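Local atomic coordinates of pectate lyase (Bacillus, PDB entry 3VMV), a protein that probably cleaves the polygalacturonate backbone of pectin by elimination, as a secreted pectate lyase of polysaccharide lyase family 1. Residues Y196-N202 with M218-K224; S168-F172 with Q318-V322; F240-F246 with N278-F284. All blocks are in the same frame, centred on the assembly; numbering follows the deposited sequence.

Contact 1 of 3, residues Y196-N202 with M218-K224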
loop_
_atom_site.group_PDB
_atom_site.type_symbol
_atom_site.label_atom_id
_atom_site.label_comp_id
_atom_site.label_asym_id
_atom_site.label_seq_id
_atom_site.Cartn_x
_atom_site.Cartn_y
_atom_site.Cartn_z
ATOM N N TYR A 196 6.489 0.791 5.046
ATOM C CA TYR A 196 6.739 0.432 3.663
ATOM C C TYR A 196 8.204 0.045 3.543
ATOM O O TYR A 196 9.074 0.849 3.860
ATOM C CB TYR A 196 6.508 1.623 2.737
ATOM C CG TYR A 196 5.118 2.202 2.732
ATOM C CD1 TYR A 196 4.197 1.839 1.769
ATOM C CD2 TYR A 196 4.731 3.135 3.679
ATOM C CE1 TYR A 196 2.910 2.406 1.776
ATOM C CE2 TYR A 196 3.436 3.694 3.676
ATOM C CZ TYR A 196 2.557 3.313 2.701
ATOM O OH TYR A 196 1.280 3.872 2.733
ATOM N N HIS A 197 8.482 -1.161 3.068
ATOM C CA HIS A 197 9.878 -1.534 2.852
ATOM C C HIS A 197 10.068 -2.434 1.665
ATOM O O HIS A 197 9.213 -3.248 1.306
ATOM C CB HIS A 197 10.507 -2.135 4.158
ATOM C CG HIS A 197 10.089 -3.534 4.467
ATOM N ND1 HIS A 197 10.789 -4.638 4.011
ATOM C CD2 HIS A 197 9.050 -4.021 5.190
ATOM C CE1 HIS A 197 10.191 -5.739 4.452
ATOM N NE2 HIS A 197 9.130 -5.389 5.163
ATOM N N HIS A 198 11.213 -2.260 1.007
ATOM C CA HIS A 198 11.586 -3.093 -0.141
ATOM C C HIS A 198 10.606 -3.064 -1.287
ATOM O O HIS A 198 10.471 -4.031 -2.007
ATOM C CB HIS A 198 11.914 -4.524 0.302
ATOM C CG HIS A 198 13.170 -4.613 1.107
ATOM N ND1 HIS A 198 13.182 -4.540 2.487
ATOM C CD2 HIS A 198 14.464 -4.686 0.717
ATOM C CE1 HIS A 198 14.435 -4.629 2.910
ATOM N NE2 HIS A 198 15.228 -4.731 1.858
ATOM N N ASN A 199 9.932 -1.937 -1.463
ATOM C CA ASN A 199 9.096 -1.788 -2.656
ATOM C C ASN A 199 9.850 -1.087 -3.767
ATOM O O ASN A 199 10.783 -0.304 -3.518
ATOM C CB ASN A 199 7.847 -0.940 -2.341
ATOM C CG ASN A 199 7.001 -1.534 -1.220
ATOM O OD1 ASN A 199 6.287 -2.516 -1.406
ATOM N ND2 ASN A 199 7.121 -0.949 -0.002
ATOM N N TYR A 200 9.370 -1.307 -4.981
ATOM C CA TYR A 200 9.815 -0.578 -6.153
ATOM C C TYR A 200 8.707 0.398 -6.531
ATOM O O TYR A 200 7.556 -0.041 -6.760
ATOM C CB TYR A 200 9.955 -1.581 -7.282
ATOM C CG TYR A 200 10.558 -1.107 -8.580
ATOM C CD1 TYR A 200 11.712 -0.312 -8.613
ATOM C CD2 TYR A 200 10.014 -1.508 -9.798
ATOM C CE1 TYR A 200 12.281 0.065 -9.819
ATOM C CE2 TYR A 200 10.589 -1.114 -10.992
ATOM C CZ TYR A 200 11.715 -0.367 -10.998
ATOM O OH TYR A 200 12.324 0.023 -12.194
ATOM N N PHE A 201 9.037 1.691 -6.538
ATOM C CA PHE A 201 8.089 2.756 -6.903
ATOM C C PHE A 201 8.603 3.372 -8.186
ATOM O O PHE A 201 9.560 4.131 -8.152
ATOM C CB PHE A 201 8.063 3.809 -5.795
ATOM C CG PHE A 201 7.595 3.286 -4.435
ATOM C CD1 PHE A 201 6.303 2.780 -4.246
ATOM C CD2 PHE A 201 8.424 3.373 -3.322
ATOM C CE1 PHE A 201 5.893 2.344 -2.974
ATOM C CE2 PHE A 201 8.012 3.001 -2.046
ATOM C CZ PHE A 201 6.739 2.451 -1.867
ATOM N N ASN A 202 8.000 3.083 -9.338
ATOM C CA ASN A 202 8.640 3.427 -10.608
ATOM C C ASN A 202 7.634 4.012 -11.620
ATOM O O ASN A 202 6.572 3.446 -11.845
ATOM C CB ASN A 202 9.270 2.148 -11.189
ATOM C CG ASN A 202 9.818 2.357 -12.566
ATOM O OD1 ASN A 202 10.684 3.207 -12.769
ATOM N ND2 ASN A 202 9.355 1.555 -13.513
ATOM N N MET A 218 9.467 4.280 6.195
ATOM C CA MET A 218 9.810 3.811 4.857
ATOM C C MET A 218 11.291 3.488 4.821
ATOM O O MET A 218 12.119 4.406 4.998
ATOM C CB MET A 218 9.508 4.879 3.825
ATOM C CG MET A 218 8.083 5.391 3.926
ATOM S SD MET A 218 7.607 6.399 2.492
ATOM C CE MET A 218 7.321 5.170 1.223
ATOM N N PHE A 219 11.601 2.200 4.655
ATOM C CA PHE A 219 13.011 1.825 4.526
ATOM C C PHE A 219 13.291 0.893 3.373
ATOM O O PHE A 219 12.474 0.029 3.030
ATOM C CB PHE A 219 13.592 1.271 5.859
ATOM C CG PHE A 219 13.015 -0.072 6.316
ATOM C CD1 PHE A 219 13.708 -1.257 6.058
ATOM C CD2 PHE A 219 11.834 -0.136 7.041
ATOM C CE1 PHE A 219 13.257 -2.489 6.507
ATOM C CE2 PHE A 219 11.338 -1.384 7.484
ATOM C CZ PHE A 219 12.056 -2.565 7.224
ATOM N N ASN A 220 14.468 1.066 2.758
ATOM C CA ASN A 220 14.938 0.105 1.760
ATOM C C ASN A 220 14.008 0.000 0.568
ATOM O O ASN A 220 13.973 -1.054 -0.057
ATOM C CB ASN A 220 15.167 -1.296 2.368
ATOM C CG ASN A 220 16.419 -1.362 3.263
ATOM O OD1 ASN A 220 17.292 -0.426 3.311
ATOM N ND2 ASN A 220 16.519 -2.440 3.977
ATOM N N ASN A 221 13.314 1.091 0.249
ATOM C CA ASN A 221 12.569 1.142 -1.030
ATOM C C ASN A 221 13.420 1.754 -2.142
ATOM O O ASN A 221 14.423 2.449 -1.855
ATOM C CB ASN A 221 11.286 1.967 -0.887
ATOM C CG ASN A 221 10.415 1.496 0.251
ATOM O OD1 ASN A 221 9.698 0.484 0.150
ATOM N ND2 ASN A 221 10.475 2.221 1.366
ATOM N N TYR A 222 13.025 1.483 -3.392
ATOM C CA TYR A 222 13.681 1.987 -4.590
ATOM C C TYR A 222 12.666 2.831 -5.323
ATOM O O TYR A 222 11.690 2.290 -5.825
ATOM C CB TYR A 222 14.141 0.789 -5.433
ATOM C CG TYR A 222 14.864 1.053 -6.736
ATOM C CD1 TYR A 222 15.269 2.325 -7.093
ATOM C CD2 TYR A 222 15.211 -0.008 -7.546
ATOM C CE1 TYR A 222 15.948 2.507 -8.324
ATOM C CE2 TYR A 222 15.877 0.178 -8.755
ATOM C CZ TYR A 222 16.258 1.431 -9.106
ATOM O OH TYR A 222 16.934 1.563 -10.288
ATOM N N PHE A 223 12.881 4.145 -5.283
ATOM C CA PHE A 223 12.022 5.139 -5.955
ATOM C C PHE A 223 12.710 5.525 -7.253
ATOM O O PHE A 223 13.913 5.865 -7.240
ATOM C CB PHE A 223 11.933 6.393 -5.109
ATOM C CG PHE A 223 11.245 6.251 -3.747
ATOM C CD1 PHE A 223 9.972 6.776 -3.561
ATOM C CD2 PHE A 223 11.899 5.673 -2.657
ATOM C CE1 PHE A 223 9.360 6.795 -2.313
ATOM C CE2 PHE A 223 11.306 5.662 -1.396
ATOM C CZ PHE A 223 10.006 6.206 -1.216
ATOM N N LYS A 224 11.987 5.516 -8.384
ATOM C CA LYS A 224 12.614 5.771 -9.680
ATOM C C LYS A 224 11.631 6.472 -10.587
ATOM O O LYS A 224 10.473 6.045 -10.711
ATOM C CB LYS A 224 13.014 4.441 -10.327
ATOM C CG LYS A 224 13.762 4.592 -11.635
ATOM C CD LYS A 224 14.272 3.212 -12.090
ATOM C CE LYS A 224 15.225 3.351 -13.264
ATOM N NZ LYS A 224 14.575 3.988 -14.426
#

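Contact 2 of 3, residues S168-F172 with Q318-V322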
loop_
_atom_site.group_PDB
_atom_site.type_symbol
_atom_site.label_atom_id
_atom_site.label_comp_id
_atom_site.label_asym_id
_atom_site.label_seq_id
_atom_site.Cartn_x
_atom_site.Cartn_y
_atom_site.Cartn_z
ATOM N N SER A 168 5.192 -4.412 1.724
ATOM C CA SER A 168 6.563 -4.873 1.494
ATOM C C SER A 168 6.737 -5.593 0.179
ATOM O O SER A 168 5.883 -6.356 -0.256
ATOM C CB SER A 168 6.984 -5.776 2.666
ATOM O OG SER A 168 6.136 -6.904 2.806
ATOM N N TRP A 169 7.905 -5.402 -0.435
ATOM C CA TRP A 169 8.300 -6.216 -1.598
ATOM C C TRP A 169 7.367 -6.118 -2.804
ATOM O O TRP A 169 7.313 -7.031 -3.602
ATOM C CB TRP A 169 8.507 -7.705 -1.215
ATOM C CG TRP A 169 9.655 -7.850 -0.217
ATOM C CD1 TRP A 169 9.552 -8.107 1.136
ATOM C CD2 TRP A 169 11.064 -7.812 -0.527
ATOM N NE1 TRP A 169 10.829 -8.232 1.673
ATOM C CE2 TRP A 169 11.762 -8.034 0.689
ATOM C CE3 TRP A 169 11.795 -7.595 -1.706
ATOM C CZ2 TRP A 169 13.178 -8.053 0.760
ATOM C CZ3 TRP A 169 13.207 -7.633 -1.635
ATOM C CH2 TRP A 169 13.862 -7.858 -0.394
ATOM N N ASN A 170 6.636 -5.008 -2.928
ATOM C CA ASN A 170 5.713 -4.874 -4.045
ATOM C C ASN A 170 6.305 -4.030 -5.131
ATOM O O ASN A 170 7.253 -3.271 -4.894
ATOM C CB ASN A 170 4.427 -4.160 -3.588
ATOM C CG ASN A 170 3.744 -4.857 -2.418
ATOM O OD1 ASN A 170 3.109 -5.897 -2.602
ATOM N ND2 ASN A 170 3.802 -4.240 -1.219
ATOM N N LYS A 171 5.743 -4.119 -6.327
ATOM C CA LYS A 171 6.072 -3.129 -7.372
ATOM C C LYS A 171 4.844 -2.253 -7.567
ATOM O O LYS A 171 3.729 -2.762 -7.632
ATOM C CB LYS A 171 6.398 -3.809 -8.685
ATOM C CG LYS A 171 7.645 -4.718 -8.600
ATOM C CD LYS A 171 7.988 -5.252 -10.004
ATOM C CE LYS A 171 9.302 -6.057 -9.962
ATOM N NZ LYS A 171 9.668 -6.494 -11.352
ATOM N N PHE A 172 5.063 -0.933 -7.576
ATOM C CA PHE A 172 4.025 0.058 -7.896
ATOM C C PHE A 172 4.575 0.791 -9.122
ATOM O O PHE A 172 5.626 1.437 -9.041
ATOM C CB PHE A 172 3.930 1.102 -6.771
ATOM C CG PHE A 172 3.360 0.598 -5.474
ATOM C CD1 PHE A 172 2.016 0.845 -5.164
ATOM C CD2 PHE A 172 4.145 -0.121 -4.563
ATOM C CE1 PHE A 172 1.450 0.428 -3.970
ATOM C CE2 PHE A 172 3.596 -0.542 -3.362
ATOM C CZ PHE A 172 2.224 -0.288 -3.067
ATOM N N GLN A 318 15.689 -7.559 -7.666
ATOM C CA GLN A 318 15.691 -9.005 -7.853
ATOM C C GLN A 318 14.507 -9.697 -7.271
ATOM O O GLN A 318 14.076 -10.751 -7.829
ATOM C CB GLN A 318 16.969 -9.600 -7.272
ATOM C CG GLN A 318 18.198 -9.030 -7.975
ATOM C CD GLN A 318 19.481 -9.445 -7.311
ATOM O OE1 GLN A 318 20.385 -8.629 -7.123
ATOM N NE2 GLN A 318 19.581 -10.730 -6.966
ATOM N N HIS A 319 13.957 -9.177 -6.182
ATOM C CA HIS A 319 13.032 -9.994 -5.412
ATOM C C HIS A 319 11.674 -9.372 -5.139
ATOM O O HIS A 319 10.805 -10.028 -4.519
ATOM C CB HIS A 319 13.653 -10.424 -4.088
ATOM C CG HIS A 319 14.941 -11.156 -4.243
ATOM N ND1 HIS A 319 15.028 -12.407 -4.815
ATOM C CD2 HIS A 319 16.206 -10.795 -3.916
ATOM C CE1 HIS A 319 16.292 -12.795 -4.814
ATOM N NE2 HIS A 319 17.025 -11.836 -4.274
ATOM N N SER A 320 11.469 -8.136 -5.597
ATOM C CA SER A 320 10.123 -7.562 -5.477
ATOM C C SER A 320 9.155 -8.150 -6.510
ATOM O O SER A 320 9.553 -8.679 -7.532
ATOM C CB SER A 320 10.171 -6.026 -5.531
ATOM O OG SER A 320 10.592 -5.571 -6.806
ATOM N N GLY A 321 7.868 -8.008 -6.220
ATOM C CA GLY A 321 6.828 -8.401 -7.156
ATOM C C GLY A 321 6.434 -9.869 -7.114
ATOM O O GLY A 321 6.743 -10.604 -6.151
ATOM N N VAL A 322 5.695 -10.277 -8.150
ATOM C CA VAL A 322 5.075 -11.604 -8.186
ATOM C C VAL A 322 6.009 -12.668 -8.731
ATOM O O VAL A 322 7.012 -12.353 -9.398
ATOM C CB VAL A 322 3.754 -11.586 -9.000
ATOM C CG1 VAL A 322 2.760 -10.633 -8.351
ATOM C CG2 VAL A 322 4.011 -11.216 -10.484
#

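Contact 3 of 3, residues F240-F246 with N278-F284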
loop_
_atom_site.group_PDB
_atom_site.type_symbol
_atom_site.label_atom_id
_atom_site.label_comp_id
_atom_site.label_asym_id
_atom_site.label_seq_id
_atom_site.Cartn_x
_atom_site.Cartn_y
_atom_site.Cartn_z
ATOM N N PHE A 240 9.718 8.355 8.999
ATOM C CA PHE A 240 11.149 8.028 9.057
ATOM C C PHE A 240 11.554 7.447 7.711
ATOM O O PHE A 240 11.070 6.359 7.344
ATOM C CB PHE A 240 11.413 7.070 10.236
ATOM C CG PHE A 240 12.878 6.670 10.399
ATOM C CD1 PHE A 240 13.884 7.582 10.123
ATOM C CD2 PHE A 240 13.212 5.422 10.917
ATOM C CE1 PHE A 240 15.219 7.242 10.325
ATOM C CE2 PHE A 240 14.548 5.069 11.098
ATOM C CZ PHE A 240 15.547 5.972 10.810
ATOM N N VAL A 241 12.379 8.182 6.968
ATOM C CA VAL A 241 12.795 7.823 5.596
ATOM C C VAL A 241 14.216 7.352 5.708
ATOM O O VAL A 241 15.119 8.156 5.856
ATOM C CB VAL A 241 12.672 9.019 4.690
ATOM C CG1 VAL A 241 12.996 8.673 3.231
ATOM C CG2 VAL A 241 11.260 9.634 4.839
ATOM N N GLU A 242 14.381 6.027 5.655
ATOM C CA GLU A 242 15.668 5.403 6.037
ATOM C C GLU A 242 16.207 4.475 4.967
ATOM O O GLU A 242 15.562 3.494 4.550
ATOM C CB GLU A 242 15.397 4.596 7.330
ATOM C CG GLU A 242 16.635 3.922 7.904
ATOM C CD GLU A 242 16.304 3.008 9.089
ATOM O OE1 GLU A 242 15.169 2.483 9.112
ATOM O OE2 GLU A 242 17.226 2.786 9.919
ATOM N N ASN A 243 17.424 4.767 4.530
ATOM C CA ASN A 243 18.142 3.855 3.629
ATOM C C ASN A 243 17.343 3.469 2.391
ATOM O O ASN A 243 17.262 2.298 2.006
ATOM C CB ASN A 243 18.636 2.596 4.378
ATOM C CG ASN A 243 19.682 2.908 5.431
ATOM O OD1 ASN A 243 19.844 4.066 5.906
ATOM N ND2 ASN A 243 20.403 1.861 5.839
ATOM N N ASN A 244 16.728 4.466 1.774
ATOM C CA ASN A 244 16.072 4.283 0.490
ATOM C C ASN A 244 16.938 4.788 -0.635
ATOM O O ASN A 244 17.789 5.638 -0.410
ATOM C CB ASN A 244 14.733 5.044 0.430
ATOM C CG ASN A 244 13.759 4.653 1.529
ATOM O OD1 ASN A 244 13.021 3.679 1.394
ATOM N ND2 ASN A 244 13.736 5.421 2.603
ATOM N N TYR A 245 16.681 4.282 -1.838
ATOM C CA TYR A 245 17.394 4.706 -3.027
ATOM C C TYR A 245 16.445 5.478 -3.935
ATOM O O TYR A 245 15.368 4.955 -4.241
ATOM C CB TYR A 245 17.988 3.477 -3.754
ATOM C CG TYR A 245 19.062 3.821 -4.719
ATOM C CD1 TYR A 245 20.372 3.781 -4.278
ATOM C CD2 TYR A 245 18.801 4.190 -6.027
ATOM C CE1 TYR A 245 21.401 4.092 -5.065
ATOM C CE2 TYR A 245 19.928 4.543 -6.877
ATOM C CZ TYR A 245 21.181 4.474 -6.328
ATOM O OH TYR A 245 22.332 4.792 -7.014
ATOM N N PHE A 246 16.822 6.714 -4.321
ATOM C CA PHE A 246 15.974 7.502 -5.191
ATOM C C PHE A 246 16.750 7.846 -6.462
ATOM O O PHE A 246 17.885 8.314 -6.378
ATOM C CB PHE A 246 15.673 8.852 -4.521
ATOM C CG PHE A 246 14.889 8.768 -3.243
ATOM C CD1 PHE A 246 13.501 8.953 -3.247
ATOM C CD2 PHE A 246 15.521 8.497 -2.023
ATOM C CE1 PHE A 246 12.766 8.914 -2.064
ATOM C CE2 PHE A 246 14.798 8.483 -0.837
ATOM C CZ PHE A 246 13.423 8.666 -0.828
ATOM N N ASN A 278 12.060 12.334 9.156
ATOM C CA ASN A 278 13.375 12.074 9.725
ATOM C C ASN A 278 14.146 11.346 8.619
ATOM O O ASN A 278 13.692 10.294 8.157
ATOM C CB ASN A 278 13.186 11.211 10.966
ATOM C CG ASN A 278 14.493 10.877 11.633
ATOM O OD1 ASN A 278 15.550 11.399 11.246
ATOM N ND2 ASN A 278 14.441 10.022 12.651
ATOM N N LEU A 279 15.270 11.900 8.179
ATOM C CA LEU A 279 15.986 11.365 7.027
ATOM C C LEU A 279 17.293 10.766 7.505
ATOM O O LEU A 279 18.087 11.434 8.173
ATOM C CB LEU A 279 16.282 12.504 6.040
ATOM C CG LEU A 279 15.062 13.389 5.705
ATOM C CD1 LEU A 279 15.412 14.515 4.709
ATOM C CD2 LEU A 279 13.902 12.596 5.178
ATOM N N ARG A 280 17.550 9.524 7.116
ATOM C CA ARG A 280 18.843 8.920 7.410
ATOM C C ARG A 280 19.253 7.934 6.328
ATOM O O ARG A 280 18.449 7.056 5.925
ATOM C CB ARG A 280 18.716 8.200 8.739
ATOM C CG ARG A 280 19.903 7.427 9.188
ATOM C CD ARG A 280 19.590 6.897 10.597
ATOM N NE ARG A 280 20.590 5.957 11.113
ATOM C CZ ARG A 280 21.729 6.317 11.703
ATOM N NH1 ARG A 280 22.037 7.602 11.835
ATOM N NH2 ARG A 280 22.574 5.389 12.142
ATOM N N GLY A 281 20.477 8.050 5.825
ATOM C CA GLY A 281 21.003 6.974 4.988
ATOM C C GLY A 281 20.459 6.836 3.590
ATOM O O GLY A 281 20.784 5.862 2.913
ATOM N N ASN A 282 19.690 7.829 3.135
ATOM C CA ASN A 282 19.157 7.746 1.779
ATOM C C ASN A 282 20.207 8.089 0.714
ATOM O O ASN A 282 21.160 8.811 0.985
ATOM C CB ASN A 282 17.954 8.667 1.645
ATOM C CG ASN A 282 16.838 8.287 2.613
ATOM O OD1 ASN A 282 16.206 7.255 2.445
ATOM N ND2 ASN A 282 16.607 9.118 3.638
ATOM N N VAL A 283 20.040 7.508 -0.471
ATOM C CA VAL A 283 20.880 7.823 -1.614
ATOM C C VAL A 283 19.997 8.522 -2.635
ATOM O O VAL A 283 18.954 7.991 -3.014
ATOM C CB VAL A 283 21.537 6.566 -2.180
ATOM C CG1 VAL A 283 22.186 6.864 -3.545
ATOM C CG2 VAL A 283 22.595 6.031 -1.177
ATOM N N PHE A 284 20.420 9.717 -3.043
ATOM C CA PHE A 284 19.654 10.526 -3.987
ATOM C C PHE A 284 20.475 10.712 -5.262
ATOM O O PHE A 284 21.532 11.360 -5.231
ATOM C CB PHE A 284 19.394 11.915 -3.363
ATOM C CG PHE A 284 18.623 11.875 -2.066
ATOM C CD1 PHE A 284 17.241 11.659 -2.057
ATOM C CD2 PHE A 284 19.265 12.154 -0.861
ATOM C CE1 PHE A 284 16.510 11.652 -0.866
ATOM C CE2 PHE A 284 18.544 12.152 0.340
ATOM C CZ PHE A 284 17.177 11.900 0.326
HETATM O O HOH W 1 19.755 3.359 10.108
#

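Contact 1 of 3, residues Y196-N202 with M218-K224
The side chain of N221 spans the bend of 196-202 and uses both ends of its amide there. N221 OD1 accepts two N-H groups of N199, from the backbone N at 2.9 Å and from ND2 at 3.0 Å, and the two amides lie side by side with planes only 6° apart. At the other end N221 ND2 donates to Y196 O, 3.2 Å away, from well above the carbonyl plane, while F219 N approaches that oxygen almost head-on. Asparagines piled up in this way at a turn between parallel strands are a hallmark of the right-handed parallel beta-helix of this family. The pile continues: N199 OD1 accepts from N170 N, and N221 N donates to N244 OD1. The buried part of the contact lies round this turn and on the face with Y196, F201, M218 and F223. F201 CD2 stands over the centre of the F223 ring, and M218, bent at its last torsion (chi3 76°), brings CE to 3.9 Å from Y196 CB. Across the sheet H197 CB sits over the middle of the F219 ring, 3.4 Å from its centroid. Solvent reaches the face of Y200, N202 and K224, all partly exposed, although Y222 among them is buried. K224 runs its methylenes past its neighbours, CG 3.6 Å from N202 OD1 and CD 3.7 Å from Y200 OH, whereas N202 ND2 turns to E173.

Contact 2 of 3, residues S168-F172 with Q318-V322
K171 reaches S320 because its CG stands anti to the carbonyl carbon (chi1 -63°) and the rest of the chain is fully extended, which brings CE into packing contact with S320 OG at 3.4 Å. S320 in turn holds OG between its backbone N and carbonyl carbon (chi1 66°), where the hydroxyl forms a hydrogen bond with V316 O of the preceding helical turn. The bond that ties the two segments is a backbone one: G321 N donates to W169 O at 2.8 Å and is nearly straight, 172° at the hydrogen, though it arrives tilted from the carbonyl plane. Beside it the W169 and H319 side chains lie alongside each other and point the same way, CZ3 of W169 3.7 Å from H319 CB, and S320 N lies at the edge of the indole. G321 completes the fit, its CA 4.0 Å from K171 CG; at its backbone angles a CB would jam against the carbonyl O of S320 and crowd K171 CE. With an alanine in place of K171 the methylene arm is gone, which would probably open a gap beside S320 OG and G321 CA. The contact pins the C-terminal end of helix 309-319 against a turn of the parallel beta-helix, where the W169 ring stacks with H136 and H198 of adjoining turns and K171 touches E138 of strand 138-140 and Y200 of strand 200-202.

Contact 3 of 3, residues F240-F246 with N278-F284
N282 runs between N244 and V241 in the bend of 240-246, touching both. Its CB packs 3.7 Å from N244 O and close to F246 CE2. CG stands anti to the carbonyl carbon (chi1 -60°), which turns the amide to the bend and sets CG 3.7 Å from V241 O, with V241 CG1 a little farther off. At the tip the amide divides. N282 OD1 collects N244 N at 2.9 Å and N244 ND2 at 3.1 Å, the latter in the carbonyl plane, and it also lies at the edge of the F246 ring. N282 ND2 donates to V241 O at 2.8 Å from above that carbonyl's plane, so this oxygen, which also takes R280 N, is gripped twice. The N244-N282 pair is one step of the asparagine stack that marks the turns of a parallel beta-helix, and N244 ND2 is also hydrogen-bonded to M218 O. Next to it G281 has positive phi, and a CB there would collide with N243 OD1. On the flank with Y245, V283 CG1 presses to 3.3 Å from Y245 CE1; on the other, the F246 and F284 ring planes are 23° apart and displaced with little overlap, F246 CD2 lying 3.5 Å from F284 CE1. Just before the bend, one water bridges E242 OE2, to which it donates, and R280 NE, from which it accepts, while E242 OE1 is held by H217.

In the fold
Contacts 1 and 3 are steps of one wall of the beta-helix, and contact 2 docks 318-322 on strand 165-175 of that wall. Contact 1 lies in the middle, its centre about 9 Å from that of contact 2 and about 10 Å from that of contact 3. Neighbours adjoin directly: Y200 N probably hydrogen-bonds N170 O (2.9 Å) and Y200 O F172 N (2.8 Å) toward contact 2, as F223 N does Y245 O (2.8 Å) toward contact 3. Contacts 2 and 3 do not touch, their nearest atoms about 11 Å apart. Stacked asparagines link contacts 1 and 3 and reach N170; F223 and F246 stack where contacts 1 and 3 adjoin. Helix 309-319 spans the row from V283 and Y245 past Y222 and Y200.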